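PDB 2B4W: uncharacterized protein from Leishmania major, which is of unknown function but probably adopts a beta-propeller fold related to that of the beta-fructosidase-like glycosidases. Local coordinates for residues 221-232 with 256-268. Sequence-based numbering, arbitrary orientation.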
ATOM      1  N   GLN A 221     -18.859  -5.428 -12.057  1.00 73.44           N
ATOM      2  CA  GLN A 221     -17.968  -5.346 -10.908  1.00 69.01           C
ATOM      3  C   GLN A 221     -16.496  -5.241 -11.273  1.00 62.03           C
ATOM      4  O   GLN A 221     -15.900  -6.017 -12.021  1.00 46.88           O
ATOM      5  CB  GLN A 221     -18.165  -6.575 -10.005  1.00 70.21           C
ATOM      6  CG  GLN A 221     -17.907  -6.299  -8.532  1.00 71.23           C
ATOM      7  CD  GLN A 221     -19.160  -5.870  -7.792  1.00 66.01           C
ATOM      8  OE1 GLN A 221     -19.725  -4.820  -8.107  1.00 51.49           O
ATOM      9  NE2 GLN A 221     -19.589  -6.676  -6.824  1.00 49.99           N
ATOM     10  N   SER A 222     -15.838  -4.231 -10.697  1.00 59.50           N
ATOM     11  CA  SER A 222     -14.376  -4.245 -10.763  1.00 54.81           C
ATOM     12  C   SER A 222     -13.880  -4.853  -9.445  1.00 47.58           C
ATOM     13  O   SER A 222     -14.001  -4.215  -8.397  1.00 28.30           O
ATOM     14  CB  SER A 222     -13.787  -2.870 -11.019  1.00 50.08           C
ATOM     15  OG  SER A 222     -13.383  -2.756 -12.384  1.00 43.11           O
ATOM     16  N   VAL A 223     -13.371  -6.073  -9.567  1.00 34.34           N
ATOM     17  CA  VAL A 223     -12.941  -6.891  -8.454  1.00 33.10           C
ATOM     18  C   VAL A 223     -11.502  -6.554  -8.051  1.00 34.38           C
ATOM     19  O   VAL A 223     -10.642  -6.698  -8.919  1.00 30.28           O
ATOM     20  CB  VAL A 223     -12.971  -8.399  -8.769  1.00 35.55           C
ATOM     21  CG1 VAL A 223     -12.319  -9.165  -7.618  1.00 44.55           C
ATOM     22  CG2 VAL A 223     -14.375  -8.917  -9.011  1.00 32.17           C
ATOM     23  N   TYR A 224     -11.315  -6.138  -6.802  1.00 28.52           N
ATOM     24  CA  TYR A 224      -9.989  -5.881  -6.238  1.00 24.82           C
ATOM     25  C   TYR A 224      -9.833  -6.759  -4.995  1.00 20.43           C
ATOM     26  O   TYR A 224     -10.599  -6.657  -4.027  1.00 26.55           O
ATOM     27  CB  TYR A 224      -9.759  -4.413  -5.900  1.00 30.27           C
ATOM     28  CG  TYR A 224      -9.441  -3.460  -7.023  1.00 31.96           C
ATOM     29  CD1 TYR A 224     -10.281  -3.328  -8.130  1.00 32.63           C
ATOM     30  CD2 TYR A 224      -8.301  -2.667  -6.995  1.00 32.42           C
ATOM     31  CE1 TYR A 224      -9.987  -2.450  -9.160  1.00 38.50           C
ATOM     32  CE2 TYR A 224      -7.996  -1.783  -8.018  1.00 32.43           C
ATOM     33  CZ  TYR A 224      -8.845  -1.680  -9.106  1.00 42.31           C
ATOM     34  OH  TYR A 224      -8.554  -0.806 -10.131  1.00 41.57           O
ATOM     35  N   VAL A 225      -8.836  -7.648  -5.010  1.00 22.02           N
ATOM     36  CA  VAL A 225      -8.563  -8.422  -3.806  1.00 26.87           C
ATOM     37  C   VAL A 225      -7.171  -8.126  -3.262  1.00 22.03           C
ATOM     38  O   VAL A 225      -6.281  -7.612  -3.912  1.00 25.25           O
ATOM     39  CB  VAL A 225      -8.683  -9.941  -4.003  1.00 28.33           C
ATOM     40  CG1 VAL A 225      -9.879 -10.269  -4.881  1.00 25.18           C
ATOM     41  CG2 VAL A 225      -7.395 -10.492  -4.588  1.00 23.43           C
ATOM     42  N   ASN A 226      -6.987  -8.460  -1.983  1.00 24.03           N
ATOM     43  CA  ASN A 226      -5.686  -8.227  -1.370  1.00 19.68           C
ATOM     44  C   ASN A 226      -4.794  -9.391  -1.794  1.00 23.88           C
ATOM     45  O   ASN A 226      -5.243 -10.538  -1.703  1.00 22.58           O
ATOM     46  CB  ASN A 226      -5.776  -8.164   0.136  1.00 21.35           C
ATOM     47  CG  ASN A 226      -6.638  -7.102   0.749  1.00 15.38           C
ATOM     48  OD1 ASN A 226      -7.383  -7.386   1.691  1.00 18.03           O
ATOM     49  ND2 ASN A 226      -6.567  -5.865   0.301  1.00 22.80           N
ATOM     50  N   TYR A 227      -3.592  -9.089  -2.240  1.00 23.14           N
ATOM     51  CA  TYR A 227      -2.706 -10.060  -2.864  1.00 18.75           C
ATOM     52  C   TYR A 227      -1.298 -10.060  -2.306  1.00 20.07           C
ATOM     53  O   TYR A 227      -0.725  -9.026  -1.974  1.00 23.92           O
ATOM     54  CB  TYR A 227      -2.678  -9.741  -4.366  1.00 20.82           C
ATOM     55  CG  TYR A 227      -2.305 -10.860  -5.293  1.00 31.73           C
ATOM     56  CD1 TYR A 227      -3.179 -11.906  -5.559  1.00 30.24           C
ATOM     57  CD2 TYR A 227      -1.069 -10.866  -5.920  1.00 33.69           C
ATOM     58  CE1 TYR A 227      -2.803 -12.916  -6.420  1.00 32.95           C
ATOM     59  CE2 TYR A 227      -0.688 -11.868  -6.777  1.00 31.24           C
ATOM     60  CZ  TYR A 227      -1.575 -12.897  -7.020  1.00 32.82           C
ATOM     61  OH  TYR A 227      -1.198 -13.900  -7.879  1.00 42.78           O
ATOM     62  N   ALA A 228      -0.684 -11.243  -2.175  1.00 26.22           N
ATOM     63  CA  ALA A 228       0.708 -11.313  -1.728  1.00 16.40           C
ATOM     64  C   ALA A 228       1.499 -12.200  -2.673  1.00 19.99           C
ATOM     65  O   ALA A 228       0.932 -13.124  -3.257  1.00 37.29           O
ATOM     66  CB  ALA A 228       0.843 -11.860  -0.313  1.00 17.12           C
ATOM     67  N   PHE A 229       2.784 -11.937  -2.820  1.00 18.26           N
ATOM     68  CA  PHE A 229       3.731 -12.795  -3.487  1.00 19.61           C
ATOM     69  C   PHE A 229       5.138 -12.495  -2.971  1.00 28.19           C
ATOM     70  O   PHE A 229       5.378 -11.490  -2.300  1.00 25.91           O
ATOM     71  CB  PHE A 229       3.692 -12.626  -5.012  1.00 23.53           C
ATOM     72  CG  PHE A 229       3.951 -11.195  -5.450  1.00 28.01           C
ATOM     73  CD1 PHE A 229       2.884 -10.311  -5.544  1.00 28.27           C
ATOM     74  CD2 PHE A 229       5.218 -10.742  -5.746  1.00 26.95           C
ATOM     75  CE1 PHE A 229       3.118  -9.004  -5.924  1.00 22.72           C
ATOM     76  CE2 PHE A 229       5.465  -9.434  -6.108  1.00 26.67           C
ATOM     77  CZ  PHE A 229       4.384  -8.579  -6.208  1.00 24.33           C
ATOM     78  N   VAL A 230       6.054 -13.389  -3.331  1.00 23.55           N
ATOM     79  CA  VAL A 230       7.451 -13.166  -2.965  1.00 29.08           C
ATOM     80  C   VAL A 230       8.251 -13.095  -4.262  1.00 35.81           C
ATOM     81  O   VAL A 230       8.011 -13.878  -5.178  1.00 25.66           O
ATOM     82  CB  VAL A 230       8.000 -14.246  -2.030  1.00 26.00           C
ATOM     83  CG1 VAL A 230       9.476 -14.064  -1.742  1.00 27.05           C
ATOM     84  CG2 VAL A 230       7.222 -14.231  -0.717  1.00 34.42           C
ATOM     85  N   LEU A 231       9.150 -12.127  -4.260  1.00 30.43           N
ATOM     86  CA  LEU A 231      10.021 -11.837  -5.367  1.00 25.47           C
ATOM     87  C   LEU A 231      11.462 -12.159  -5.019  1.00 31.65           C
ATOM     88  O   LEU A 231      11.942 -11.748  -3.966  1.00 27.52           O
ATOM     89  CB  LEU A 231       9.962 -10.343  -5.744  1.00 24.14           C
ATOM     90  CG  LEU A 231      11.165  -9.915  -6.602  1.00 29.69           C
ATOM     91  CD1 LEU A 231      10.966 -10.444  -8.014  1.00 22.86           C
ATOM     92  CD2 LEU A 231      11.366  -8.407  -6.594  1.00 27.98           C
ATOM     93  N   ASP A 232      12.117 -12.861  -5.933  1.00 28.18           N
ATOM     94  CA  ASP A 232      13.569 -12.934  -5.818  1.00 32.20           C
ATOM     95  C   ASP A 232      14.172 -11.832  -6.682  1.00 29.62           C
ATOM     96  O   ASP A 232      14.039 -11.890  -7.900  1.00 22.13           O
ATOM     97  CB  ASP A 232      14.089 -14.308  -6.214  1.00 43.10           C
ATOM     98  CG  ASP A 232      15.563 -14.481  -5.882  1.00 34.15           C
ATOM     99  OD1 ASP A 232      16.366 -13.673  -6.392  1.00 30.58           O
ATOM    100  OD2 ASP A 232      15.874 -15.416  -5.121  1.00 30.45           O
ATOM    101  N   LYS A 256     -17.902   3.165  -2.458  1.00 33.29           N
ATOM    102  CA  LYS A 256     -18.061   4.500  -3.016  1.00 36.44           C
ATOM    103  C   LYS A 256     -19.224   4.431  -4.015  1.00 35.70           C
ATOM    104  O   LYS A 256     -20.128   5.254  -4.024  1.00 49.08           O
ATOM    105  CB  LYS A 256     -16.803   5.004  -3.715  1.00 25.46           C
ATOM    106  CG  LYS A 256     -16.792   6.509  -3.957  1.00 27.37           C
ATOM    107  CD  LYS A 256     -15.439   6.978  -4.450  1.00 25.38           C
ATOM    108  CE  LYS A 256     -15.355   8.493  -4.547  1.00 20.90           C
ATOM    109  NZ  LYS A 256     -15.306   9.182  -3.245  1.00 28.08           N
ATOM    110  N   VAL A 257     -19.145   3.404  -4.847  1.00 28.26           N
ATOM    111  CA  VAL A 257     -20.183   3.063  -5.806  1.00 36.11           C
ATOM    112  C   VAL A 257     -20.353   1.551  -5.849  1.00 43.05           C
ATOM    113  O   VAL A 257     -19.414   0.815  -5.556  1.00 45.32           O
ATOM    114  CB  VAL A 257     -19.852   3.585  -7.208  1.00 35.14           C
ATOM    115  CG1 VAL A 257     -19.837   5.108  -7.178  1.00 31.70           C
ATOM    116  CG2 VAL A 257     -18.532   3.009  -7.684  1.00 30.78           C
ATOM    117  N   PRO A 258     -21.564   1.144  -6.201  1.00 47.69           N
ATOM    118  CA  PRO A 258     -21.947  -0.264  -6.268  1.00 43.10           C
ATOM    119  C   PRO A 258     -20.936  -1.110  -7.033  1.00 34.56           C
ATOM    120  O   PRO A 258     -20.694  -2.285  -6.763  1.00 40.60           O
ATOM    121  CB  PRO A 258     -23.269  -0.239  -7.038  1.00 46.71           C
ATOM    122  CG  PRO A 258     -23.516   1.169  -7.443  1.00 52.83           C
ATOM    123  CD  PRO A 258     -22.683   2.041  -6.548  1.00 54.04           C
ATOM    124  N   LEU A 259     -20.332  -0.499  -8.036  1.00 24.91           N
ATOM    125  CA  LEU A 259     -19.366  -1.180  -8.882  1.00 38.39           C
ATOM    126  C   LEU A 259     -18.165  -1.713  -8.110  1.00 40.54           C
ATOM    127  O   LEU A 259     -17.446  -2.606  -8.573  1.00 28.62           O
ATOM    128  CB  LEU A 259     -18.926  -0.173  -9.941  1.00 37.17           C
ATOM    129  CG  LEU A 259     -17.966  -0.587 -11.027  1.00 35.44           C
ATOM    130  CD1 LEU A 259     -18.263   0.239 -12.281  1.00 67.85           C
ATOM    131  CD2 LEU A 259     -16.505  -0.412 -10.638  1.00 45.02           C
ATOM    132  N   LEU A 260     -17.930  -1.138  -6.936  1.00 39.13           N
ATOM    133  CA  LEU A 260     -16.734  -1.474  -6.167  1.00 26.25           C
ATOM    134  C   LEU A 260     -17.131  -2.252  -4.923  1.00 39.44           C
ATOM    135  O   LEU A 260     -16.453  -2.148  -3.904  1.00 35.86           O
ATOM    136  CB  LEU A 260     -15.988  -0.195  -5.813  1.00 30.66           C
ATOM    137  CG  LEU A 260     -15.310   0.504  -6.998  1.00 25.96           C
ATOM    138  CD1 LEU A 260     -14.783   1.862  -6.573  1.00 29.18           C
ATOM    139  CD2 LEU A 260     -14.202  -0.363  -7.575  1.00 42.68           C
ATOM    140  N   ALA A 261     -18.221  -3.008  -5.057  1.00 32.57           N
ATOM    141  CA  ALA A 261     -18.756  -3.813  -3.971  1.00 28.58           C
ATOM    142  C   ALA A 261     -17.906  -5.050  -3.703  1.00 21.18           C
ATOM    143  O   ALA A 261     -18.068  -5.726  -2.687  1.00 39.00           O
ATOM    144  CB  ALA A 261     -20.202  -4.213  -4.259  1.00 39.13           C
ATOM    145  N   ASP A 262     -16.986  -5.340  -4.613  1.00 25.71           N
ATOM    146  CA  ASP A 262     -16.042  -6.418  -4.400  1.00 23.35           C
ATOM    147  C   ASP A 262     -14.592  -5.954  -4.539  1.00 16.74           C
ATOM    148  O   ASP A 262     -13.779  -6.717  -5.066  1.00 29.67           O
ATOM    149  CB  ASP A 262     -16.321  -7.563  -5.384  1.00 21.92           C
ATOM    150  CG  ASP A 262     -15.792  -8.879  -4.835  1.00 38.66           C
ATOM    151  OD1 ASP A 262     -15.267  -8.892  -3.694  1.00 43.25           O
ATOM    152  OD2 ASP A 262     -15.893  -9.888  -5.562  1.00 42.18           O
ATOM    153  N   CYS A 263     -14.323  -4.744  -4.076  1.00 24.35           N
ATOM    154  CA  CYS A 263     -13.037  -4.080  -4.119  1.00 27.53           C
ATOM    155  C   CYS A 263     -12.353  -3.849  -2.774  1.00 24.52           C
ATOM    156  O   CYS A 263     -12.943  -3.199  -1.921  1.00 20.55           O
ATOM    157  CB  CYS A 263     -13.205  -2.694  -4.770  1.00 34.61           C
ATOM    158  SG  CYS A 263     -11.704  -1.669  -4.798  1.00 34.18           S
ATOM    159  N   VAL A 264     -11.121  -4.327  -2.564  1.00 22.27           N
ATOM    160  CA  VAL A 264     -10.282  -3.897  -1.455  1.00 20.24           C
ATOM    161  C   VAL A 264      -8.873  -3.580  -1.974  1.00 12.92           C
ATOM    162  O   VAL A 264      -8.342  -4.296  -2.805  1.00 19.72           O
ATOM    163  CB  VAL A 264     -10.107  -4.899  -0.305  1.00 22.80           C
ATOM    164  CG1 VAL A 264     -11.350  -4.951   0.573  1.00 18.58           C
ATOM    165  CG2 VAL A 264      -9.737  -6.253  -0.887  1.00 25.13           C
ATOM    166  N   PHE A 265      -8.288  -2.503  -1.473  1.00 19.53           N
ATOM    167  CA  PHE A 265      -7.013  -2.040  -2.032  1.00 18.53           C
ATOM    168  C   PHE A 265      -5.995  -1.938  -0.911  1.00 17.52           C
ATOM    169  O   PHE A 265      -6.152  -1.037  -0.076  1.00 16.12           O
ATOM    170  CB  PHE A 265      -7.332  -0.699  -2.682  1.00 25.41           C
ATOM    171  CG  PHE A 265      -6.182   0.061  -3.296  1.00 29.42           C
ATOM    172  CD1 PHE A 265      -5.393   0.886  -2.504  1.00 25.45           C
ATOM    173  CD2 PHE A 265      -5.906  -0.045  -4.648  1.00 25.19           C
ATOM    174  CE1 PHE A 265      -4.347   1.585  -3.064  1.00 23.54           C
ATOM    175  CE2 PHE A 265      -4.850   0.661  -5.213  1.00 24.36           C
ATOM    176  CZ  PHE A 265      -4.064   1.480  -4.424  1.00 25.22           C
ATOM    177  N   ALA A 266      -5.053  -2.856  -0.927  1.00 20.30           N
ATOM    178  CA  ALA A 266      -4.093  -3.108   0.132  1.00 22.80           C
ATOM    179  C   ALA A 266      -3.339  -1.875   0.591  1.00 19.08           C
ATOM    180  O   ALA A 266      -2.886  -1.041  -0.199  1.00 24.24           O
ATOM    181  CB  ALA A 266      -3.079  -4.173  -0.321  1.00 12.62           C
ATOM    182  N   SER A 267      -3.200  -1.746   1.902  1.00 22.00           N
ATOM    183  CA  SER A 267      -2.392  -0.671   2.483  1.00 19.19           C
ATOM    184  C   SER A 267      -1.022  -1.204   2.907  1.00 17.03           C
ATOM    185  O   SER A 267       0.015  -0.719   2.475  1.00 15.48           O
ATOM    186  CB  SER A 267      -3.115  -0.034   3.663  1.00 23.35           C
ATOM    187  OG  SER A 267      -4.373   0.476   3.259  1.00 24.69           O
ATOM    188  N   GLY A 268      -1.041  -2.242   3.739  1.00 23.58           N
ATOM    189  CA  GLY A 268       0.153  -3.015   4.084  1.00 18.58           C
ATOM    190  C   GLY A 268      -0.088  -3.917   5.278  1.00 20.41           C
ATOM    191  O   GLY A 268      -1.172  -3.946   5.886  1.00 20.04           O
TER
HETATM  192  O   HOH W   1     -12.497  -7.958  -2.891  1.00 28.20           O
HETATM  193  O   HOH W   2      -6.075  -5.286  -2.464  1.00 19.23           O
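Cys263 SG meets the Tyr224 ring obliquely, 4.2 Å from its centroid and 35° off the ring normal, in a sulfur-aromatic contact. Chi1 of 176° swings the thiol away from the Cys263 backbone N and against Tyr224, where SG packs 3.5 Å from Tyr224 CB. Tyr224 CD2 lies at the edge of the Phe265 ring, 4.3 Å from Phe265 CD2. Tyr224 OH is hydrogen-bonded to Trp189 NE1. Over one face of the Asn226 amide sits Val264 CG2, 3.4 Å from Asn226 ND2; the two side chains cross at about a right angle. The buried amide is held at both ends: OD1 is hydrogen-bonded to Tyr250 OH, and ND2 to Ser281 OG and a water also close to Val264 O. Asp262 runs beside Val223, its OD2 3.9 Å from Val223 CG2, and reaches Lys5 in a salt bridge; a second water lies within hydrogen-bonding distance of Asp262 OD1 and Tyr224 O.

Backbones join in one parallel bridge, Tyr224 with Cys263. Tyr224 N gives a hydrogen bond to Asp262 O (3.1 Å), and Val264 N returns one to Tyr224 O (2.8 Å). Ser222 N is hydrogen-bonded to Leu259 O at 3.1 Å, extending the contact to the 3-10 turn at 258-259. Beyond Asn226 the strands diverge, their axes inclined at 29°.

Strand 223-231 lies between 203-211 and 238-245 in a five-stranded antiparallel sheet, whereas 264-271 pairs antiparallel with 277-283 in a separate, mixed sheet. The contact joins two sheets, consistent with neighbouring blades of a beta-propeller; Phe265 and Ala266 also touch Asn193 of strand 188-198.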